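Local coordinates for protein putative Ribokinase II (PDB 3IQ0) that probably transfers a phosphate from ATP, bound with magnesium, to a carbohydrate such as ribose, as a pfkB-family kinase, at residues Tyr194-Glu198 with Gly199-Leu203; Pro168-Arg171 with Lys172-Asp176; Asp45-Arg49 with Leu50-Cys54; Arg212-Ala215 with Gly216-Glu220. All coordinates share one frame; numbering follows the deposited sequence.

Interaction 1 of 4, residues Tyr194-Glu198 with Gly199-Leu203; sequences YMPSE and GEVLL. With ATP (adenosine-5'-triphosphate), chain G.
S197 and E200, first and last residues of a type I beta turn, are tied by two hydrogen bonds beside the ATP triphosphate, in the loop that follows strand 193-194 of the ribokinase fold. The turn closes through E200 N, which donates to S197 O at 2.8 Å. E200 answers with its side chain: chi1 (-50°) sets CG beside the backbone N, and the extended chain carries OE1 of E200 to S197 N, 3.0 Å away. That donor comes from the anti side of the carboxylate, about 25° out of its plane. S197 belongs to the nucleotide pocket, its side chain about 4 Å from the bound magnesium ion, and a small residue is consistent with such close quarters. E198 points away from the following residues, and its OE2 makes a salt bridge with R229. P196 and V201 cross obliquely, with CG of P196 3.9 Å from CG2 of V201. CD of P196 lies over one face of the Y194 ring, toward its rim. A water in the plane of that ring, at its edge, ties the two segments together: it lies 2.6 Å from Y194 OH and donates to E200 O at 2.9 Å.

Interaction 2 of 4, residues Pro168-Arg171 with Lys172-Asp176; sequences PNIR and KEMLD
The loop leaving strand 163-167 passes the ATP pocket at N169 and then winds into a short 3-10 segment, whose first turn is closed by R171 O accepting M174 N at 2.8 Å. Around this bond the side chains sort themselves by polarity. On the buried side, I170 and M174, a selenomethionine, cross at about a right angle, with CG2 of I170 3.5 Å from CB of M174. CG2 is the branch that meets it because it stands opposite the backbone N, while CG1 lies beside that N (chi1 -53°). Both residues also rest on helix 178-189, I170 against L184 and M174 against M180, so branched and flexible apolar chains suit the site. The M174 chain bends at chi2 and chi3 and curls back until CE is 4.1 Å from R171 CD, meeting the aliphatic part of the arginine. Further out, R171 and E173 form a salt bridge, NH2 of R171 to OE2 of E173 at 3.2 Å. OE2 lies well out of the guanidinium plane, so no N-H points at it; the guanidinium and carboxylate planes are 63° apart. With both residues exposed, this pairing is attraction between charges without directional hydrogen bonding, probably a looser tie than the backbone bond and the apolar crossing.

Interaction 3 of 4, residues Asp45-Arg49 with Leu50-Cys54; sequences DQVTR and LGVPC
In the last turn of helix 39-49, Q46 O receives a weak bond from L50 N, while CG of L50 sits 3.4 Å from the same oxygen of Q46. L50 N also turns to V47 O, at 3.1 Å. V47 O takes a weak bond from V52 N at 3.4 Å, the outer bond of a Schellman motif, and the V47 side chain supplies the apolar contact that usually accompanies this cap. V47 CG1, opposite the backbone N at chi1 171°, reaches CB of V52 at 3.8 Å and CB of C54 at 3.9 Å, the two valines crossing at a slant. T48 gives the inner bond, its oxygen accepting G51 N at 3.0 Å. T48 CB touches SG of C54 at 3.6 Å, while the hydroxyl reaches outside the turn to D76 O. R49 is the last of the series; its chain leads away from the turn, towards T300, to which NH1 makes a weak hydrogen bond. G51 carries the reversal with a phi of 90°, a conformation in which a side chain would press on the preceding carbonyl oxygen. L50 packs on helices 258-271 and 303-312, and V52 on V6 of strand 5-9. The chemistry thus divides the work: main-chain bonds, two of them weak, terminate the helix, and apolar contacts of V47 with V52 and C54 accompany the chain's passage to strand 54-61.

Interaction 4 of 4, residues Arg212-Ala215 with Gly216-Glu220; sequences RAIA and GFLEE
F217 lies back along its own helix, over the turn that holds A213 and I214. F217 CB stands 3.7 Å from I214 O. CG is set beside the backbone N (chi1 -61°), which carries the ring towards the start of the helix and lays one face of F217 over A213 O, 3.2 Å from the ring plane and offset toward the rim. CD1 of F217, the ring atom closest to A213 O (3.3 Å), is also 3.6 Å from CA of I214, which approaches obliquely. One atom further, CE1 of F217 meets CB of A213 at 4.3 Å; the small methyl of A213 is consistent with the ring lying this way. At the tip, CZ packs against V201 O, while the CE1 side of the ring joins Y194 in an edge-to-face pair. The oxygen facing the ring is already engaged, for A213 O accepts F217 N at 3.1 Å and G216 N weakly. Alongside, L218 follows the same course: CG of L218 lies 3.4 Å from I214 O, the acceptor for L218 N, and CD1 approaches CG2 of I214 loosely. I214, F217 and L218 all touch V225, so large apolar residues suit this flank, whereas A215 and E219, joined by a backbone bond, lie on the exposed side. Such an amphipathic helix is typical of a beta-alpha-beta crossover, here linking parallel strands 193-194 and 224-228 of the large sheet.

Overall arrangement
Interactions 1 and 3 are largely buried, whereas interactions 2 and 4 each have one buried and one exposed side. Interaction 1 is the hub: it packs against interaction 2 through P168, which touches P196 and E200, and against interaction 4 through the Y194-F217 ring pair and A213. Interactions 1 and 4 belong to the same connection from strand 193-194 to strand 224-228. Interaction 3 stands apart, its centre about 24 Å from that of interaction 1, across the centre of the chain. Chemistry follows place: a carboxylate-backbone bond beside ATP, a surface salt bridge in interaction 2, a Schellman-capped helix end with strong and weak bonds in interaction 3 and regular helical bonding in interaction 4.

Interaction 1 of 4, residues Tyr194-Glu198 with Gly199-Leu203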
# COMPACT_ATOMS: atom_id res chain seq x y z
N TYR B 194 -3.07 -4.02 32.65
CA TYR B 194 -1.88 -3.88 31.81
C TYR B 194 -1.43 -5.26 31.33
O TYR B 194 -1.23 -6.16 32.15
CB TYR B 194 -0.76 -3.22 32.62
CG TYR B 194 0.37 -2.68 31.79
CD1 TYR B 194 0.13 -1.99 30.60
CD2 TYR B 194 1.70 -2.83 32.20
CE1 TYR B 194 1.17 -1.47 29.83
CE2 TYR B 194 2.75 -2.31 31.44
CZ TYR B 194 2.48 -1.64 30.26
OH TYR B 194 3.50 -1.15 29.49
N MSE B 195 -1.27 -5.44 30.02
CA MSE B 195 -0.88 -6.74 29.48
C MSE B 195 0.37 -6.72 28.60
O MSE B 195 0.32 -7.02 27.41
CB MSE B 195 -2.06 -7.34 28.72
CG MSE B 195 -3.34 -7.42 29.55
SE MSE B 195 -4.84 -8.16 28.57
CE MSE B 195 -5.48 -6.56 27.79
N PRO B 196 1.53 -6.38 29.19
CA PRO B 196 2.77 -6.34 28.41
C PRO B 196 3.35 -7.72 28.19
O PRO B 196 3.08 -8.65 28.95
CB PRO B 196 3.68 -5.51 29.30
CG PRO B 196 3.31 -6.01 30.66
CD PRO B 196 1.78 -6.03 30.60
N SER B 197 4.13 -7.87 27.13
CA SER B 197 4.78 -9.14 26.89
C SER B 197 6.07 -9.07 27.71
O SER B 197 6.48 -7.99 28.13
CB SER B 197 5.11 -9.32 25.41
OG SER B 197 5.99 -8.31 24.97
N GLU B 198 6.69 -10.21 27.94
CA GLU B 198 7.92 -10.28 28.72
C GLU B 198 8.93 -9.22 28.30
O GLU B 198 9.53 -8.55 29.15
CB GLU B 198 8.53 -11.68 28.56
CG GLU B 198 9.51 -12.08 29.64
CD GLU B 198 9.79 -13.58 29.62
OE1 GLU B 198 10.24 -14.08 28.57
OE2 GLU B 198 9.55 -14.25 30.65
N GLY B 199 9.11 -9.06 26.99
CA GLY B 199 10.06 -8.09 26.48
C GLY B 199 9.59 -6.65 26.43
O GLY B 199 10.32 -5.78 25.95
N GLU B 200 8.38 -6.39 26.92
CA GLU B 200 7.83 -5.03 26.91
C GLU B 200 7.57 -4.52 28.33
O GLU B 200 7.17 -3.38 28.51
CB GLU B 200 6.51 -4.99 26.12
CG GLU B 200 6.57 -5.63 24.75
CD GLU B 200 5.20 -5.67 24.07
OE1 GLU B 200 4.21 -6.00 24.76
OE2 GLU B 200 5.13 -5.40 22.85
N VAL B 201 7.79 -5.37 29.32
CA VAL B 201 7.55 -5.01 30.72
C VAL B 201 8.29 -3.77 31.24
O VAL B 201 7.72 -2.96 31.96
CB VAL B 201 7.90 -6.19 31.66
CG1 VAL B 201 7.82 -5.74 33.11
CG2 VAL B 201 6.94 -7.34 31.42
N LEU B 202 9.55 -3.63 30.86
CA LEU B 202 10.35 -2.50 31.33
C LEU B 202 10.22 -1.24 30.46
O LEU B 202 10.58 -0.15 30.90
CB LEU B 202 11.82 -2.91 31.42
CG LEU B 202 12.13 -4.16 32.26
CD1 LEU B 202 13.59 -4.54 32.07
CD2 LEU B 202 11.83 -3.89 33.73
N LEU B 203 9.70 -1.39 29.25
CA LEU B 203 9.57 -0.26 28.34
C LEU B 203 9.02 1.02 28.96
O LEU B 203 9.70 2.05 28.98
CB LEU B 203 8.72 -0.64 27.12
CG LEU B 203 9.16 -1.87 26.31
CD1 LEU B 203 8.31 -1.98 25.07
CD2 LEU B 203 10.63 -1.76 25.93
PG ATP G . 2.53 -9.47 20.17
O1G ATP G . 2.22 -10.21 18.90
O2G ATP G . 3.47 -8.31 19.93
O3G ATP G . 1.25 -8.95 20.82
PB ATP G . 3.21 -10.86 22.69
O1B ATP G . 4.60 -10.96 23.22
O2B ATP G . 2.24 -9.90 23.28
O3B ATP G . 3.26 -10.55 21.11
PA ATP G . 3.45 -13.71 22.82
O1A ATP G . 4.03 -14.03 21.46
O2A ATP G . 4.32 -13.62 24.01
O3A ATP G . 2.60 -12.32 22.71
O5' ATP G . 1.93 -14.47 23.43
C5' ATP G . 0.63 -14.80 23.60
C4' ATP G . 0.58 -15.82 24.71
O4' ATP G . 0.41 -16.90 23.79
C3' ATP G . 1.87 -16.30 25.46
O3' ATP G . 2.12 -15.68 26.71
C2' ATP G . 1.66 -17.75 25.52
O2' ATP G . 0.83 -18.10 26.63
C1' ATP G . 1.05 -18.10 24.19
N9 ATP G . 2.12 -18.47 23.18
C8 ATP G . 2.78 -17.68 22.25
N7 ATP G . 3.67 -18.38 21.53
C5 ATP G . 3.60 -19.64 21.95
C6 ATP G . 4.28 -20.95 21.63
N6 ATP G . 5.20 -20.98 20.66
N1 ATP G . 3.91 -22.11 22.34
C2 ATP G . 2.95 -22.12 23.36
N3 ATP G . 2.30 -20.94 23.71
C4 ATP G . 2.58 -19.71 23.05
O HOH W 1 5.96 -1.37 30.23

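Interaction 2 of 4, residues Pro168-Arg171 with Lys172-Asp176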
# COMPACT_ATOMS: atom_id res chain seq x y z
N PRO B 168 0.84 -2.96 25.47
CA PRO B 168 1.97 -2.22 24.91
C PRO B 168 2.76 -2.91 23.80
O PRO B 168 3.98 -3.02 23.89
CB PRO B 168 2.84 -1.98 26.14
CG PRO B 168 2.71 -3.29 26.85
CD PRO B 168 1.21 -3.56 26.76
N ASN B 169 2.07 -3.35 22.75
CA ASN B 169 2.75 -4.02 21.64
C ASN B 169 3.30 -2.97 20.69
O ASN B 169 3.00 -2.98 19.50
CB ASN B 169 1.77 -4.95 20.91
CG ASN B 169 0.66 -4.20 20.20
OD1 ASN B 169 0.13 -3.23 20.72
ND2 ASN B 169 0.29 -4.67 19.00
N ILE B 170 4.11 -2.07 21.23
CA ILE B 170 4.70 -0.98 20.46
C ILE B 170 6.01 -1.32 19.77
O ILE B 170 6.65 -2.33 20.08
CB ILE B 170 5.00 0.25 21.38
CG1 ILE B 170 3.74 0.65 22.15
CG2 ILE B 170 5.48 1.42 20.55
CD1 ILE B 170 3.71 0.09 23.53
N ARG B 171 6.39 -0.48 18.82
CA ARG B 171 7.65 -0.62 18.11
C ARG B 171 8.59 0.20 18.99
O ARG B 171 8.39 1.41 19.16
CB ARG B 171 7.58 0.02 16.72
CG ARG B 171 6.58 -0.62 15.78
CD ARG B 171 6.45 0.20 14.51
NE ARG B 171 7.68 0.19 13.72
CZ ARG B 171 8.12 1.23 13.01
NH1 ARG B 171 7.43 2.36 13.00
NH2 ARG B 171 9.24 1.13 12.32
N LYS B 172 9.59 -0.46 19.57
CA LYS B 172 10.53 0.20 20.47
C LYS B 172 10.91 1.60 19.99
O LYS B 172 11.15 2.49 20.80
CB LYS B 172 11.80 -0.65 20.61
CG LYS B 172 11.54 -2.15 20.80
CD LYS B 172 10.70 -2.45 22.02
CE LYS B 172 10.32 -3.93 22.08
NZ LYS B 172 11.52 -4.83 22.09
N GLU B 173 10.94 1.80 18.67
CA GLU B 173 11.29 3.09 18.08
C GLU B 173 10.46 4.26 18.59
O GLU B 173 10.98 5.36 18.77
CB GLU B 173 11.16 3.04 16.55
CG GLU B 173 12.22 2.23 15.84
CD GLU B 173 11.72 0.87 15.39
OE1 GLU B 173 11.27 0.07 16.24
OE2 GLU B 173 11.79 0.59 14.17
N MSE B 174 9.17 4.03 18.80
CA MSE B 174 8.27 5.08 19.28
C MSE B 174 8.76 5.68 20.60
O MSE B 174 8.48 6.84 20.91
CB MSE B 174 6.86 4.50 19.46
CG MSE B 174 5.74 5.33 18.83
SE MSE B 174 5.84 5.48 16.89
CE MSE B 174 5.29 3.69 16.42
N LEU B 175 9.50 4.89 21.38
CA LEU B 175 10.01 5.35 22.67
C LEU B 175 11.03 6.48 22.58
O LEU B 175 11.35 7.11 23.59
CB LEU B 175 10.61 4.17 23.44
CG LEU B 175 9.65 3.05 23.87
CD1 LEU B 175 10.42 1.93 24.54
CD2 LEU B 175 8.60 3.62 24.81
N ASP B 176 11.55 6.74 21.38
CA ASP B 176 12.52 7.80 21.22
C ASP B 176 11.90 9.08 20.68
O ASP B 176 12.59 10.07 20.43
CB ASP B 176 13.68 7.34 20.33
CG ASP B 176 14.60 6.35 21.04
OD1 ASP B 176 15.02 6.66 22.17
OD2 ASP B 176 14.89 5.28 20.46

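Interaction 3 of 4, residues Asp45-Arg49 with Leu50-Cys54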
# COMPACT_ATOMS: atom_id res chain seq x y z
N ASP B 45 -11.73 -9.92 17.24
CA ASP B 45 -12.31 -11.12 16.62
C ASP B 45 -12.29 -12.26 17.64
O ASP B 45 -13.23 -13.07 17.70
CB ASP B 45 -11.51 -11.53 15.38
CG ASP B 45 -12.25 -12.54 14.53
OD1 ASP B 45 -13.39 -12.25 14.12
OD2 ASP B 45 -11.69 -13.62 14.26
N GLN B 46 -11.25 -12.31 18.46
CA GLN B 46 -11.17 -13.36 19.47
C GLN B 46 -12.25 -13.12 20.52
O GLN B 46 -12.87 -14.06 21.01
CB GLN B 46 -9.78 -13.40 20.12
CG GLN B 46 -9.59 -14.49 21.18
CD GLN B 46 -10.00 -15.87 20.68
OE1 GLN B 46 -11.16 -16.29 20.83
NE2 GLN B 46 -9.06 -16.57 20.07
N VAL B 47 -12.49 -11.85 20.85
CA VAL B 47 -13.52 -11.54 21.83
C VAL B 47 -14.89 -12.00 21.35
O VAL B 47 -15.61 -12.66 22.09
CB VAL B 47 -13.61 -10.02 22.11
CG1 VAL B 47 -14.83 -9.73 22.94
CG2 VAL B 47 -12.35 -9.55 22.83
N THR B 48 -15.25 -11.67 20.11
CA THR B 48 -16.56 -12.07 19.60
C THR B 48 -16.68 -13.57 19.39
O THR B 48 -17.78 -14.12 19.47
CB THR B 48 -16.91 -11.38 18.27
OG1 THR B 48 -18.30 -11.59 18.00
CG2 THR B 48 -16.09 -11.98 17.10
N ARG B 49 -15.57 -14.25 19.14
CA ARG B 49 -15.63 -15.68 18.94
C ARG B 49 -15.89 -16.40 20.26
O ARG B 49 -16.31 -17.55 20.27
CB ARG B 49 -14.35 -16.20 18.29
CG ARG B 49 -14.18 -15.71 16.86
CD ARG B 49 -13.52 -16.77 16.04
NE ARG B 49 -14.40 -17.90 15.82
CZ ARG B 49 -13.98 -19.12 15.51
NH1 ARG B 49 -12.69 -19.36 15.38
NH2 ARG B 49 -14.85 -20.10 15.30
N LEU B 50 -15.62 -15.71 21.37
CA LEU B 50 -15.87 -16.29 22.69
C LEU B 50 -17.31 -15.96 23.13
O LEU B 50 -17.74 -16.35 24.22
CB LEU B 50 -14.82 -15.79 23.70
CG LEU B 50 -13.43 -16.40 23.43
CD1 LEU B 50 -12.37 -15.76 24.30
CD2 LEU B 50 -13.49 -17.92 23.66
N GLY B 51 -18.04 -15.27 22.27
CA GLY B 51 -19.44 -14.94 22.53
C GLY B 51 -19.73 -13.64 23.26
O GLY B 51 -20.88 -13.35 23.60
N VAL B 52 -18.70 -12.85 23.48
CA VAL B 52 -18.85 -11.59 24.19
C VAL B 52 -19.14 -10.45 23.21
O VAL B 52 -18.36 -10.19 22.30
CB VAL B 52 -17.58 -11.29 25.02
CG1 VAL B 52 -17.60 -9.87 25.56
CG2 VAL B 52 -17.45 -12.29 26.17
N PRO B 53 -20.29 -9.79 23.36
CA PRO B 53 -20.66 -8.68 22.47
C PRO B 53 -19.57 -7.62 22.48
O PRO B 53 -19.07 -7.24 23.54
CB PRO B 53 -21.99 -8.17 23.05
CG PRO B 53 -22.05 -8.76 24.43
CD PRO B 53 -21.39 -10.09 24.30
N CYS B 54 -19.20 -7.15 21.29
CA CYS B 54 -18.12 -6.17 21.16
C CYS B 54 -18.23 -5.33 19.89
O CYS B 54 -19.06 -5.59 19.02
CB CYS B 54 -16.80 -6.91 21.15
SG CYS B 54 -16.79 -8.21 19.89

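Interaction 4 of 4, residues Arg212-Ala215 with Gly216-Glu220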
# COMPACT_ATOMS: atom_id res chain seq x y z
N ARG B 212 10.35 -5.06 40.11
CA ARG B 212 10.19 -3.65 40.44
C ARG B 212 9.21 -2.95 39.51
O ARG B 212 8.31 -2.24 39.96
CB ARG B 212 11.54 -2.94 40.39
CG ARG B 212 12.50 -3.34 41.50
CD ARG B 212 12.01 -2.82 42.84
NE ARG B 212 12.09 -1.36 42.91
CZ ARG B 212 13.23 -0.67 42.99
NH1 ARG B 212 14.39 -1.31 42.99
NH2 ARG B 212 13.20 0.65 43.06
N ALA B 213 9.40 -3.14 38.21
CA ALA B 213 8.55 -2.52 37.20
C ALA B 213 7.08 -2.80 37.47
O ALA B 213 6.26 -1.88 37.51
CB ALA B 213 8.92 -3.04 35.83
N ILE B 214 6.75 -4.08 37.66
CA ILE B 214 5.38 -4.51 37.92
C ILE B 214 4.85 -3.97 39.25
O ILE B 214 3.69 -3.57 39.34
CB ILE B 214 5.30 -6.05 37.94
CG1 ILE B 214 5.75 -6.60 36.58
CG2 ILE B 214 3.88 -6.50 38.26
CD1 ILE B 214 5.82 -8.11 36.53
N ALA B 215 5.70 -3.97 40.27
CA ALA B 215 5.29 -3.46 41.58
C ALA B 215 4.99 -1.98 41.45
O ALA B 215 4.19 -1.42 42.20
CB ALA B 215 6.38 -3.70 42.61
N GLY B 216 5.62 -1.34 40.46
CA GLY B 216 5.41 0.07 40.24
C GLY B 216 4.08 0.36 39.57
O GLY B 216 3.39 1.31 39.93
N PHE B 217 3.73 -0.45 38.58
CA PHE B 217 2.47 -0.28 37.85
C PHE B 217 1.30 -0.40 38.82
O PHE B 217 0.36 0.38 38.76
CB PHE B 217 2.33 -1.36 36.77
CG PHE B 217 3.41 -1.34 35.73
CD1 PHE B 217 3.96 -2.54 35.27
CD2 PHE B 217 3.87 -0.14 35.19
CE1 PHE B 217 4.95 -2.53 34.29
CE2 PHE B 217 4.85 -0.13 34.21
CZ PHE B 217 5.39 -1.33 33.76
N LEU B 218 1.38 -1.38 39.71
CA LEU B 218 0.34 -1.61 40.69
C LEU B 218 0.27 -0.45 41.68
O LEU B 218 -0.82 -0.03 42.08
CB LEU B 218 0.59 -2.92 41.44
CG LEU B 218 0.58 -4.20 40.59
CD1 LEU B 218 0.97 -5.40 41.44
CD2 LEU B 218 -0.81 -4.40 39.99
N GLU B 219 1.42 0.07 42.10
CA GLU B 219 1.42 1.19 43.03
C GLU B 219 0.78 2.40 42.37
O GLU B 219 0.02 3.13 43.00
CB GLU B 219 2.85 1.53 43.47
CG GLU B 219 3.07 3.02 43.75
CD GLU B 219 4.00 3.29 44.91
OE1 GLU B 219 5.06 2.64 44.99
OE2 GLU B 219 3.67 4.15 45.75
N GLU B 220 1.09 2.60 41.09
CA GLU B 220 0.56 3.74 40.35
C GLU B 220 -0.95 3.69 40.17
O GLU B 220 -1.60 4.73 40.05
CB GLU B 220 1.26 3.83 38.99
CG GLU B 220 0.75 4.95 38.11
CD GLU B 220 -0.58 4.61 37.45
OE1 GLU B 220 -0.64 3.60 36.70
OE2 GLU B 220 -1.56 5.36 37.68